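Local atomic coordinates of putative TetR-family transcriptional regulator (Syntrophomonas wolfei subsp. wolfei, PDB entry 3LWJ), a protein that probably binds DNA and regulates transcription through a helix-turn-helix of the TetR type near the start of the chain. Residues E77-E82 / S136-Y141; I26-Y31 / I35-A40; T96-A101 / I177-M182; L63-A68 / E128-E133. All blocks are in the same frame, centred on the assembly; numbering follows the deposited sequence.

In the fold
Contact 2 is a surface salt bridge in the probable DNA-binding region, its centre about 22 Å from the centre of the chain. The other three contacts belong to the helical body beyond it. Contacts 1 and 4 hold the same two helices, 56-79 and 118-144, with centres 16 Å apart. Contact 4 is partly buried and mixes apolar packing with an arginine laid over an alanine. Contact 1 lies at the surface and is a polar meeting of a tyrosine and an asparagine. Contact 3, partly buried, joins helix 85-102 to helix 179-195 by a methionine pair and a salt bridge. It touches contact 4 through Phe67, which packs on Val99 and Phe100.

Contact 1. Residues E77-E82 / S136-Y141; sequences EYYLVE and SRNIEY. With EDO (1,2-ethanediol), chain B.
The amide of Asn138 meets the Tyr79 ring at its edge. ND2 lies in the ring plane, 3.5 Å from Tyr79 CE2, and the ring and amide planes stand 70° apart. Arg88 makes a cation-pi interaction with the same ring. Tyr79 OH sits beside the amide carbon, 3.1 Å from Asn138 CG. The hydroxyl is also close to OD1 of Asn138, but the angle is too poor for a hydrogen bond. That oxygen is instead used by a 1,2-ethanediol molecule, probably from the crystallisation liquor, whose O1 donates to Asn138 OD1 at 2.7 Å. The ethanediol carbon C1 also lies 3.5 Å from Asn138 CB.

The contact ties the last part of helix 56-79 to helix 118-144, in the all-helical region that follows the DNA-binding domain in TetR-type regulators. The backbones are far apart, so the tyrosine spans most of the gap. Its CG is anti to the carbonyl carbon (chi1 -79°). CB points toward helix 118-144, and the hydroxyl at the end of the ring reaches Asn138 CG. With an alanine here, the Asn138 amide would probably lose the ring edge beside it, and Arg88 would lose its cation-pi partner. On helix 118-144, Arg137 and Glu140 form a salt bridge one turn apart. Arg137 NH2 meets Glu140 OE2 at 2.9 Å, nearly in the guanidinium plane and on the syn side of the carboxylate.

Contact 2. Residues I26-Y31 / I35-A40; sequences IEKGYY and IRDIIA
Lys28 reaches across to Asp37 with the far half of its side chain. Its CB points toward helix 35-42. CG is anti to the carbonyl carbon (chi1 -54°), and the chain then runs straight to CD, which comes within 4.0 Å of Asp37 OD2. A bend at chi3 (51°) brings CE to 3.6 Å from the same oxygen. At the tip, Lys28 NZ forms a salt bridge and hydrogen bond with Asp37 OD2 at 2.7 Å. The ammonium comes from above the carboxylate plane, 56° out of it. The other oxygen is less involved, with Asp37 OD1 at 3.8 Å from Lys28 NZ.

Asp37 OD2 has a second donor, the backbone N of Ser34, so two bonds grip this oxygen and hold the carboxylate at the start of its helix. Were Lys28 shortened to an alanine, the Asp37 carboxylate would probably lose its positive mate across the contact and keep only the Ser34 N of its two donors described here.

Helix 10-28 ends at Lys28, and Gly29 turns the chain away with a positive phi. The segment 35-40 lies on the first helix of the predicted helix-turn-helix. Next to Asp37 in sequence, Ile38 packs on Ile17, Ser21 and Leu24 of helix 10-28. Ile38 and Ile39 also touch Phe49 of helix 46-52, the second helix of that motif.

Contact 3. Residues T96-A101 / I177-M182; sequences TMEVFA and ITKEEM
Met97 and Met182 touch end to side, with CE of Met97 3.5 Å from SE of Met182. The same methyl also reaches Met182 CG. Both residues are selenomethionines, and their side chains cross at a slant. Beside this apolar pair, Lys179 NZ forms a salt bridge and hydrogen bond with Glu98 OE1 at 3.0 Å. The ammonium meets that oxygen on the syn side, 24° out of the carboxylate plane. Lys179 NZ also lies 3.7 Å from Ala101 CB.

The CB of Glu98 points away from helix 179-195. A bend at chi2 (-77°) folds the carboxylate back to the lysine, and the two side chains cross at about a right angle.

Met97 CE also lies at the edge of the Phe100 ring, in its plane. Ser167 of helix 153-173 touches both methionines, and Trp171 of that helix touches Met182 and Lys179. Ile183 packs against Met97 and Glu98.

The start of helix 179-195 is fixed by paired bonds between Thr178 and Glu181. Thr178 OG1 accepts from Glu181 N at 3.1 Å. In return, Thr178 N donates to Glu181 OE1 at 2.8 Å, on the anti side of that carboxylate. This is a capping box, and it sets the first turn of the helix that carries Lys179 and Met182.

Contact 4. Residues L63-A68 / E128-E133; sequences LLEDFA and EDRLLE
An arginine laid over an alanine, with a leucine beside it, joins helices 56-79 and 118-144 in the body of the protein, where their segments run nearly parallel. The segments 63-68 and 128-133 are 14° apart in direction, and their axes approach to 10.3 Å. The contact is partly buried, its centre about 6 Å from the centre of the chain.

The backbones come nearest at Ala68 and Leu131, with CA atoms 6.7 Å apart. Ala68 CB points toward the other helix and lies over one face of the Arg130 guanidinium, 3.7 Å from NH1. The same methyl meets CD of Arg130 at 3.8 Å, and it touches NE and CZ as well. The arginine can lie along the alanine because it is stretched out from CG to NE, with CG turned anti to N (chi1 -176°). Its NH1 then reaches the backbone of helix 56-79 and makes a weak hydrogen bond to Glu65 O, 3.3 Å long and bent to 120°. The Glu65 carboxylate has the opposite charge but is not in contact, with Glu65 OE1 6.1 Å from Arg130 NH1. Leu131 adds apolar packing, with CD2 at 4.4 Å from Ala68 CB.

Leu132 and Glu128 face helix 153-173, where Glu128 forms a salt bridge with Lys165. Phe166 of the second subunit packs on Glu128, and Lys170 of that subunit on Leu132. Leu63 rests on Leu18 and Leu22 of helix 10-28.

Contact 1. Residues E77-E82 / S136-Y141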
# COMPACT_ATOMS: atom_id res chain seq x y z
N GLU A 77 15.25 20.71 5.71
CA GLU A 77 15.18 22.02 6.38
C GLU A 77 14.93 21.90 7.88
O GLU A 77 15.52 22.62 8.66
CB GLU A 77 14.09 22.88 5.73
CG GLU A 77 14.51 23.45 4.39
CD GLU A 77 13.34 23.75 3.46
OE1 GLU A 77 12.18 23.82 3.93
OE2 GLU A 77 13.59 23.91 2.24
N TYR A 78 14.03 21.01 8.29
CA TYR A 78 13.72 20.82 9.71
C TYR A 78 14.96 20.33 10.50
O TYR A 78 15.18 20.70 11.66
CB TYR A 78 12.55 19.82 9.86
CG TYR A 78 12.18 19.46 11.28
CD1 TYR A 78 11.95 20.42 12.23
CD2 TYR A 78 12.04 18.13 11.65
CE1 TYR A 78 11.57 20.06 13.53
CE2 TYR A 78 11.69 17.77 12.94
CZ TYR A 78 11.46 18.73 13.87
OH TYR A 78 11.09 18.34 15.14
N TYR A 79 15.74 19.47 9.85
CA TYR A 79 16.99 18.94 10.39
C TYR A 79 18.02 20.01 10.75
O TYR A 79 18.90 19.76 11.57
CB TYR A 79 17.65 17.99 9.36
CG TYR A 79 17.07 16.59 9.26
CD1 TYR A 79 15.84 16.26 9.83
CD2 TYR A 79 17.80 15.58 8.61
CE1 TYR A 79 15.33 14.94 9.72
CE2 TYR A 79 17.31 14.27 8.52
CZ TYR A 79 16.08 13.96 9.09
OH TYR A 79 15.58 12.66 9.00
N LEU A 80 17.93 21.18 10.13
CA LEU A 80 18.84 22.30 10.44
C LEU A 80 18.57 22.90 11.82
O LEU A 80 19.43 23.59 12.40
CB LEU A 80 18.71 23.38 9.36
CG LEU A 80 19.05 22.91 7.94
CD1 LEU A 80 18.73 24.00 6.90
CD2 LEU A 80 20.54 22.46 7.84
N VAL A 81 17.37 22.66 12.34
CA VAL A 81 17.02 23.25 13.62
C VAL A 81 16.78 22.20 14.70
O VAL A 81 17.28 22.35 15.78
CB VAL A 81 15.84 24.26 13.50
CG1 VAL A 81 14.63 23.59 12.93
CG2 VAL A 81 15.53 24.88 14.85
N GLU A 82 16.08 21.11 14.41
CA GLU A 82 15.92 20.09 15.44
C GLU A 82 16.97 19.00 15.29
O GLU A 82 17.03 18.34 14.25
CB GLU A 82 14.53 19.46 15.41
CG GLU A 82 14.34 18.34 16.46
CD GLU A 82 14.42 18.79 17.90
OE1 GLU A 82 13.61 19.64 18.32
OE2 GLU A 82 15.32 18.29 18.61
N SER A 136 16.25 5.57 4.20
CA SER A 136 17.36 4.73 4.59
C SER A 136 18.54 5.55 5.15
O SER A 136 19.08 5.21 6.20
CB SER A 136 17.79 3.80 3.45
OG SER A 136 16.73 2.93 3.14
N ARG A 137 18.92 6.64 4.48
CA ARG A 137 20.06 7.47 4.92
C ARG A 137 19.78 7.94 6.34
O ARG A 137 20.64 7.85 7.18
CB ARG A 137 20.27 8.73 4.06
CG ARG A 137 20.49 8.55 2.56
CD ARG A 137 21.75 7.78 2.21
NE ARG A 137 21.53 6.33 2.32
CZ ARG A 137 21.03 5.55 1.36
NH1 ARG A 137 20.66 6.04 0.17
NH2 ARG A 137 20.90 4.24 1.59
N ASN A 138 18.56 8.41 6.59
CA ASN A 138 18.23 8.94 7.92
C ASN A 138 18.20 7.88 9.00
O ASN A 138 18.64 8.15 10.11
CB ASN A 138 16.90 9.68 7.91
CG ASN A 138 16.86 10.79 6.84
OD1 ASN A 138 15.82 11.03 6.23
ND2 ASN A 138 17.98 11.46 6.63
N ILE A 139 17.73 6.66 8.68
CA ILE A 139 17.80 5.56 9.64
C ILE A 139 19.27 5.18 9.91
O ILE A 139 19.65 4.93 11.05
CB ILE A 139 17.02 4.34 9.16
CG1 ILE A 139 15.51 4.66 9.20
CG2 ILE A 139 17.33 3.15 10.06
CD1 ILE A 139 14.69 3.93 8.18
N GLU A 140 20.07 5.14 8.86
CA GLU A 140 21.48 4.80 8.98
C GLU A 140 22.21 5.74 9.93
O GLU A 140 22.92 5.30 10.85
CB GLU A 140 22.13 4.80 7.60
CG GLU A 140 21.72 3.64 6.74
CD GLU A 140 22.30 3.77 5.35
OE1 GLU A 140 23.45 4.20 5.29
OE2 GLU A 140 21.62 3.49 4.33
N TYR A 141 21.98 7.04 9.73
CA TYR A 141 22.53 8.06 10.60
C TYR A 141 22.17 7.77 12.07
O TYR A 141 23.05 7.80 12.94
CB TYR A 141 22.05 9.45 10.16
CG TYR A 141 22.70 10.60 10.89
CD1 TYR A 141 23.99 11.00 10.58
CD2 TYR A 141 22.00 11.29 11.88
CE1 TYR A 141 24.60 12.08 11.26
CE2 TYR A 141 22.58 12.36 12.55
CZ TYR A 141 23.88 12.74 12.25
OH TYR A 141 24.43 13.78 12.94
C1 EDO B . 13.55 9.01 7.31
O1 EDO B . 13.45 10.46 7.27
C2 EDO B . 12.68 8.22 8.29
O2 EDO B . 12.93 8.47 9.69

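Contact 2. Residues I26-Y31 / I35-A40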
# COMPACT_ATOMS: atom_id res chain seq x y z
N ILE A 26 -7.62 13.98 -12.54
CA ILE A 26 -8.71 13.95 -11.54
C ILE A 26 -10.10 13.88 -12.18
O ILE A 26 -10.95 13.11 -11.75
CB ILE A 26 -8.67 15.20 -10.62
CG1 ILE A 26 -7.45 15.16 -9.71
CG2 ILE A 26 -9.97 15.31 -9.81
CD1 ILE A 26 -7.45 14.02 -8.75
N GLU A 27 -10.33 14.68 -13.22
CA GLU A 27 -11.66 14.82 -13.82
C GLU A 27 -12.08 13.67 -14.74
O GLU A 27 -13.24 13.23 -14.72
CB GLU A 27 -11.71 16.13 -14.58
CG GLU A 27 -13.02 16.40 -15.27
CD GLU A 27 -12.94 17.61 -16.18
OE1 GLU A 27 -12.42 18.64 -15.73
OE2 GLU A 27 -13.40 17.50 -17.33
N LYS A 28 -11.15 13.21 -15.59
CA LYS A 28 -11.44 12.18 -16.61
C LYS A 28 -10.84 10.81 -16.30
O LYS A 28 -11.24 9.81 -16.92
CB LYS A 28 -10.91 12.61 -17.99
CG LYS A 28 -11.36 13.98 -18.50
CD LYS A 28 -10.78 14.28 -19.89
CE LYS A 28 -11.03 13.14 -20.89
NZ LYS A 28 -10.86 13.53 -22.33
N GLY A 29 -9.89 10.77 -15.36
CA GLY A 29 -9.07 9.57 -15.12
C GLY A 29 -7.77 9.57 -15.94
O GLY A 29 -7.78 9.92 -17.13
N TYR A 30 -6.67 9.18 -15.31
CA TYR A 30 -5.32 9.21 -15.91
C TYR A 30 -5.24 8.55 -17.30
O TYR A 30 -4.64 9.11 -18.22
CB TYR A 30 -4.30 8.55 -14.95
CG TYR A 30 -2.90 8.53 -15.52
CD1 TYR A 30 -2.02 9.58 -15.28
CD2 TYR A 30 -2.48 7.50 -16.38
CE1 TYR A 30 -0.75 9.60 -15.84
CE2 TYR A 30 -1.21 7.51 -16.94
CZ TYR A 30 -0.36 8.57 -16.68
OH TYR A 30 0.93 8.62 -17.21
N TYR A 31 -5.86 7.39 -17.46
CA TYR A 31 -5.79 6.65 -18.72
C TYR A 31 -6.69 7.22 -19.81
O TYR A 31 -6.30 7.21 -21.02
CB TYR A 31 -6.10 5.17 -18.48
CG TYR A 31 -4.95 4.53 -17.75
CD1 TYR A 31 -3.72 4.33 -18.40
CD2 TYR A 31 -5.05 4.19 -16.42
CE1 TYR A 31 -2.66 3.76 -17.76
CE2 TYR A 31 -3.97 3.64 -15.74
CZ TYR A 31 -2.78 3.42 -16.42
OH TYR A 31 -1.70 2.86 -15.77
N ILE A 35 -2.69 13.39 -24.41
CA ILE A 35 -1.77 14.52 -24.57
C ILE A 35 -2.52 15.65 -25.28
O ILE A 35 -2.29 16.81 -24.97
CB ILE A 35 -0.50 14.15 -25.39
CG1 ILE A 35 0.31 13.07 -24.68
CG2 ILE A 35 0.40 15.37 -25.58
CD1 ILE A 35 0.93 12.08 -25.64
N ARG A 36 -3.41 15.28 -26.21
CA ARG A 36 -4.31 16.22 -26.90
C ARG A 36 -5.13 17.10 -25.95
O ARG A 36 -5.16 18.32 -26.10
CB ARG A 36 -5.25 15.47 -27.85
N ASP A 37 -5.81 16.46 -24.98
CA ASP A 37 -6.63 17.15 -23.97
C ASP A 37 -5.80 18.13 -23.16
O ASP A 37 -6.22 19.26 -22.92
CB ASP A 37 -7.25 16.15 -22.96
CG ASP A 37 -8.10 15.06 -23.62
OD1 ASP A 37 -8.58 15.30 -24.76
OD2 ASP A 37 -8.28 13.97 -23.01
N ILE A 38 -4.63 17.67 -22.74
CA ILE A 38 -3.71 18.48 -21.95
C ILE A 38 -3.18 19.66 -22.75
O ILE A 38 -3.21 20.79 -22.25
CB ILE A 38 -2.52 17.66 -21.45
CG1 ILE A 38 -3.01 16.53 -20.53
CG2 ILE A 38 -1.52 18.60 -20.76
CD1 ILE A 38 -1.91 15.48 -20.15
N ILE A 39 -2.70 19.42 -23.98
CA ILE A 39 -2.20 20.52 -24.83
C ILE A 39 -3.33 21.54 -25.07
O ILE A 39 -3.11 22.72 -24.85
CB ILE A 39 -1.50 20.05 -26.19
CG1 ILE A 39 -2.48 19.37 -27.15
CG2 ILE A 39 -0.30 19.13 -25.94
CD1 ILE A 39 -1.93 19.17 -28.56
N ALA A 40 -4.54 21.08 -25.41
CA ALA A 40 -5.70 21.96 -25.59
C ALA A 40 -6.04 22.79 -24.34
O ALA A 40 -6.24 23.98 -24.43
CB ALA A 40 -6.93 21.17 -26.06

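Contact 3. Residues T96-A101 / I177-M182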
# COMPACT_ATOMS: atom_id res chain seq x y z
N THR A 96 5.70 14.88 6.54
CA THR A 96 5.47 14.22 5.28
C THR A 96 3.98 14.17 5.02
O THR A 96 3.53 14.45 3.92
CB THR A 96 6.02 12.77 5.25
OG1 THR A 96 7.43 12.79 5.48
CG2 THR A 96 5.71 12.12 3.92
N MSE A 97 3.22 13.81 6.05
CA MSE A 97 1.76 13.65 5.90
C MSE A 97 1.16 15.04 5.51
O MSE A 97 0.20 15.13 4.71
CB MSE A 97 1.07 13.08 7.17
CG MSE A 97 1.12 11.47 7.50
SE MSE A 97 1.67 10.44 5.93
CE MSE A 97 -0.07 9.84 5.30
N GLU A 98 1.73 16.12 6.03
CA GLU A 98 1.25 17.47 5.65
C GLU A 98 1.59 17.82 4.19
O GLU A 98 0.82 18.50 3.52
CB GLU A 98 1.78 18.58 6.58
CG GLU A 98 1.40 18.49 8.08
CD GLU A 98 -0.05 18.90 8.44
OE1 GLU A 98 -0.83 19.31 7.53
OE2 GLU A 98 -0.38 18.82 9.66
N VAL A 99 2.74 17.38 3.67
CA VAL A 99 3.05 17.62 2.26
C VAL A 99 2.00 16.88 1.41
O VAL A 99 1.47 17.44 0.45
CB VAL A 99 4.50 17.21 1.89
CG1 VAL A 99 4.75 17.37 0.42
CG2 VAL A 99 5.53 18.01 2.68
N PHE A 100 1.69 15.64 1.77
CA PHE A 100 0.65 14.90 1.07
C PHE A 100 -0.63 15.75 1.01
O PHE A 100 -1.19 15.93 -0.06
CB PHE A 100 0.32 13.55 1.74
CG PHE A 100 1.40 12.51 1.62
CD1 PHE A 100 2.31 12.50 0.62
CD2 PHE A 100 1.42 11.46 2.52
CE1 PHE A 100 3.27 11.50 0.51
CE2 PHE A 100 2.37 10.47 2.42
CZ PHE A 100 3.30 10.51 1.40
N ALA A 101 -1.08 16.27 2.16
CA ALA A 101 -2.32 17.05 2.25
C ALA A 101 -2.30 18.36 1.43
O ALA A 101 -3.34 18.79 0.90
CB ALA A 101 -2.67 17.34 3.71
N ILE A 177 -11.27 7.57 6.82
CA ILE A 177 -10.72 8.22 7.98
C ILE A 177 -10.54 9.71 7.68
O ILE A 177 -10.49 10.09 6.53
CB ILE A 177 -9.34 7.62 8.40
CG1 ILE A 177 -8.29 7.70 7.26
CG2 ILE A 177 -9.47 6.16 8.85
CD1 ILE A 177 -6.86 7.20 7.67
N THR A 178 -10.42 10.53 8.72
CA THR A 178 -10.14 11.94 8.53
C THR A 178 -8.63 12.17 8.41
O THR A 178 -7.82 11.31 8.77
CB THR A 178 -10.69 12.77 9.70
OG1 THR A 178 -10.08 12.35 10.92
CG2 THR A 178 -12.23 12.63 9.81
N LYS A 179 -8.28 13.32 7.86
CA LYS A 179 -6.90 13.79 7.80
C LYS A 179 -6.25 13.64 9.17
O LYS A 179 -5.12 13.19 9.30
CB LYS A 179 -6.87 15.26 7.34
CG LYS A 179 -5.45 15.83 7.19
CD LYS A 179 -5.44 17.32 6.85
CE LYS A 179 -4.28 18.03 7.54
NZ LYS A 179 -3.69 19.13 6.73
N GLU A 180 -6.98 14.06 10.20
CA GLU A 180 -6.49 13.98 11.57
C GLU A 180 -6.22 12.54 12.03
O GLU A 180 -5.18 12.24 12.63
CB GLU A 180 -7.53 14.60 12.51
CG GLU A 180 -7.05 14.63 13.95
CD GLU A 180 -5.75 15.41 14.08
OE1 GLU A 180 -5.79 16.63 13.78
OE2 GLU A 180 -4.70 14.81 14.43
N GLU A 181 -7.19 11.67 11.80
CA GLU A 181 -7.07 10.25 12.10
C GLU A 181 -5.89 9.63 11.36
O GLU A 181 -5.22 8.78 11.91
CB GLU A 181 -8.36 9.52 11.75
CG GLU A 181 -9.47 9.82 12.73
CD GLU A 181 -10.83 9.35 12.26
OE1 GLU A 181 -11.05 9.11 11.04
OE2 GLU A 181 -11.69 9.21 13.12
N MSE A 182 -5.62 10.09 10.14
CA MSE A 182 -4.51 9.56 9.35
C MSE A 182 -3.20 9.98 9.95
O MSE A 182 -2.29 9.18 10.11
CB MSE A 182 -4.59 10.07 7.93
CG MSE A 182 -3.33 9.89 7.10
SE MSE A 182 -3.40 10.87 5.37
CE MSE A 182 -3.25 12.70 6.01

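Contact 4. Residues L63-A68 / E128-E133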
# COMPACT_ATOMS: atom_id res chain seq x y z
N LEU A 63 5.62 15.47 -12.16
CA LEU A 63 4.76 15.73 -10.98
C LEU A 63 5.34 15.05 -9.73
O LEU A 63 5.40 15.65 -8.69
CB LEU A 63 3.34 15.22 -11.23
CG LEU A 63 2.48 16.04 -12.19
CD1 LEU A 63 1.27 15.24 -12.65
CD2 LEU A 63 2.05 17.35 -11.55
N LEU A 64 5.78 13.80 -9.86
CA LEU A 64 6.28 13.06 -8.71
C LEU A 64 7.70 13.46 -8.28
O LEU A 64 8.04 13.39 -7.09
CB LEU A 64 6.22 11.56 -8.97
CG LEU A 64 4.84 10.93 -9.18
CD1 LEU A 64 4.97 9.50 -9.76
CD2 LEU A 64 4.05 10.92 -7.88
N GLU A 65 8.53 13.87 -9.23
CA GLU A 65 9.84 14.45 -8.91
C GLU A 65 9.74 15.70 -8.03
O GLU A 65 10.47 15.85 -7.06
CB GLU A 65 10.58 14.88 -10.18
CG GLU A 65 11.29 13.75 -10.89
CD GLU A 65 11.73 14.09 -12.32
OE1 GLU A 65 11.64 15.29 -12.74
OE2 GLU A 65 12.16 13.15 -13.03
N ASP A 66 8.85 16.60 -8.41
CA ASP A 66 8.59 17.81 -7.65
C ASP A 66 8.08 17.43 -6.26
O ASP A 66 8.46 18.04 -5.28
CB ASP A 66 7.53 18.63 -8.36
CG ASP A 66 8.09 19.33 -9.62
OD1 ASP A 66 9.27 19.11 -9.95
OD2 ASP A 66 7.35 20.08 -10.29
N PHE A 67 7.24 16.41 -6.20
CA PHE A 67 6.62 15.94 -4.95
C PHE A 67 7.69 15.39 -4.00
O PHE A 67 7.76 15.78 -2.84
CB PHE A 67 5.60 14.87 -5.32
CG PHE A 67 4.50 14.59 -4.30
CD1 PHE A 67 4.15 15.48 -3.28
CD2 PHE A 67 3.77 13.41 -4.43
CE1 PHE A 67 3.11 15.18 -2.41
CE2 PHE A 67 2.72 13.11 -3.57
CZ PHE A 67 2.39 14.01 -2.55
N ALA A 68 8.51 14.47 -4.51
CA ALA A 68 9.64 13.91 -3.72
C ALA A 68 10.54 15.03 -3.23
O ALA A 68 11.00 15.02 -2.10
CB ALA A 68 10.47 12.90 -4.58
N GLU A 128 9.02 6.32 -5.35
CA GLU A 128 9.15 5.53 -4.12
C GLU A 128 10.60 5.14 -3.77
O GLU A 128 10.98 5.25 -2.60
CB GLU A 128 8.21 4.32 -4.19
CG GLU A 128 6.74 4.82 -4.03
CD GLU A 128 5.67 3.77 -4.04
OE1 GLU A 128 5.87 2.69 -4.60
OE2 GLU A 128 4.58 4.08 -3.52
N ASP A 129 11.41 4.75 -4.76
CA ASP A 129 12.83 4.40 -4.54
C ASP A 129 13.59 5.60 -3.98
O ASP A 129 14.48 5.46 -3.11
CB ASP A 129 13.52 3.92 -5.84
CG ASP A 129 13.20 2.47 -6.21
OD1 ASP A 129 12.51 1.75 -5.42
OD2 ASP A 129 13.64 2.04 -7.30
N ARG A 130 13.23 6.78 -4.47
CA ARG A 130 13.88 8.02 -4.02
C ARG A 130 13.59 8.30 -2.55
O ARG A 130 14.50 8.61 -1.77
CB ARG A 130 13.41 9.21 -4.85
CG ARG A 130 14.11 10.53 -4.52
CD ARG A 130 13.87 11.53 -5.60
NE ARG A 130 14.33 12.88 -5.25
CZ ARG A 130 13.98 13.97 -5.91
NH1 ARG A 130 13.15 13.89 -6.97
NH2 ARG A 130 14.43 15.14 -5.52
N LEU A 131 12.31 8.20 -2.18
CA LEU A 131 11.90 8.33 -0.79
C LEU A 131 12.54 7.22 0.08
O LEU A 131 13.08 7.50 1.14
CB LEU A 131 10.38 8.28 -0.68
CG LEU A 131 9.60 9.45 -1.27
CD1 LEU A 131 8.15 9.18 -0.99
CD2 LEU A 131 10.05 10.86 -0.74
N LEU A 132 12.50 5.97 -0.39
CA LEU A 132 13.10 4.87 0.35
C LEU A 132 14.59 5.05 0.64
O LEU A 132 15.04 4.80 1.79
CB LEU A 132 12.86 3.51 -0.35
CG LEU A 132 11.41 3.02 -0.29
CD1 LEU A 132 11.16 1.95 -1.41
CD2 LEU A 132 11.06 2.49 1.10
N GLU A 133 15.35 5.51 -0.36
CA GLU A 133 16.77 5.79 -0.19
C GLU A 133 16.97 6.91 0.83
O GLU A 133 17.78 6.79 1.73
CB GLU A 133 17.44 6.16 -1.53
CG GLU A 133 17.75 4.96 -2.47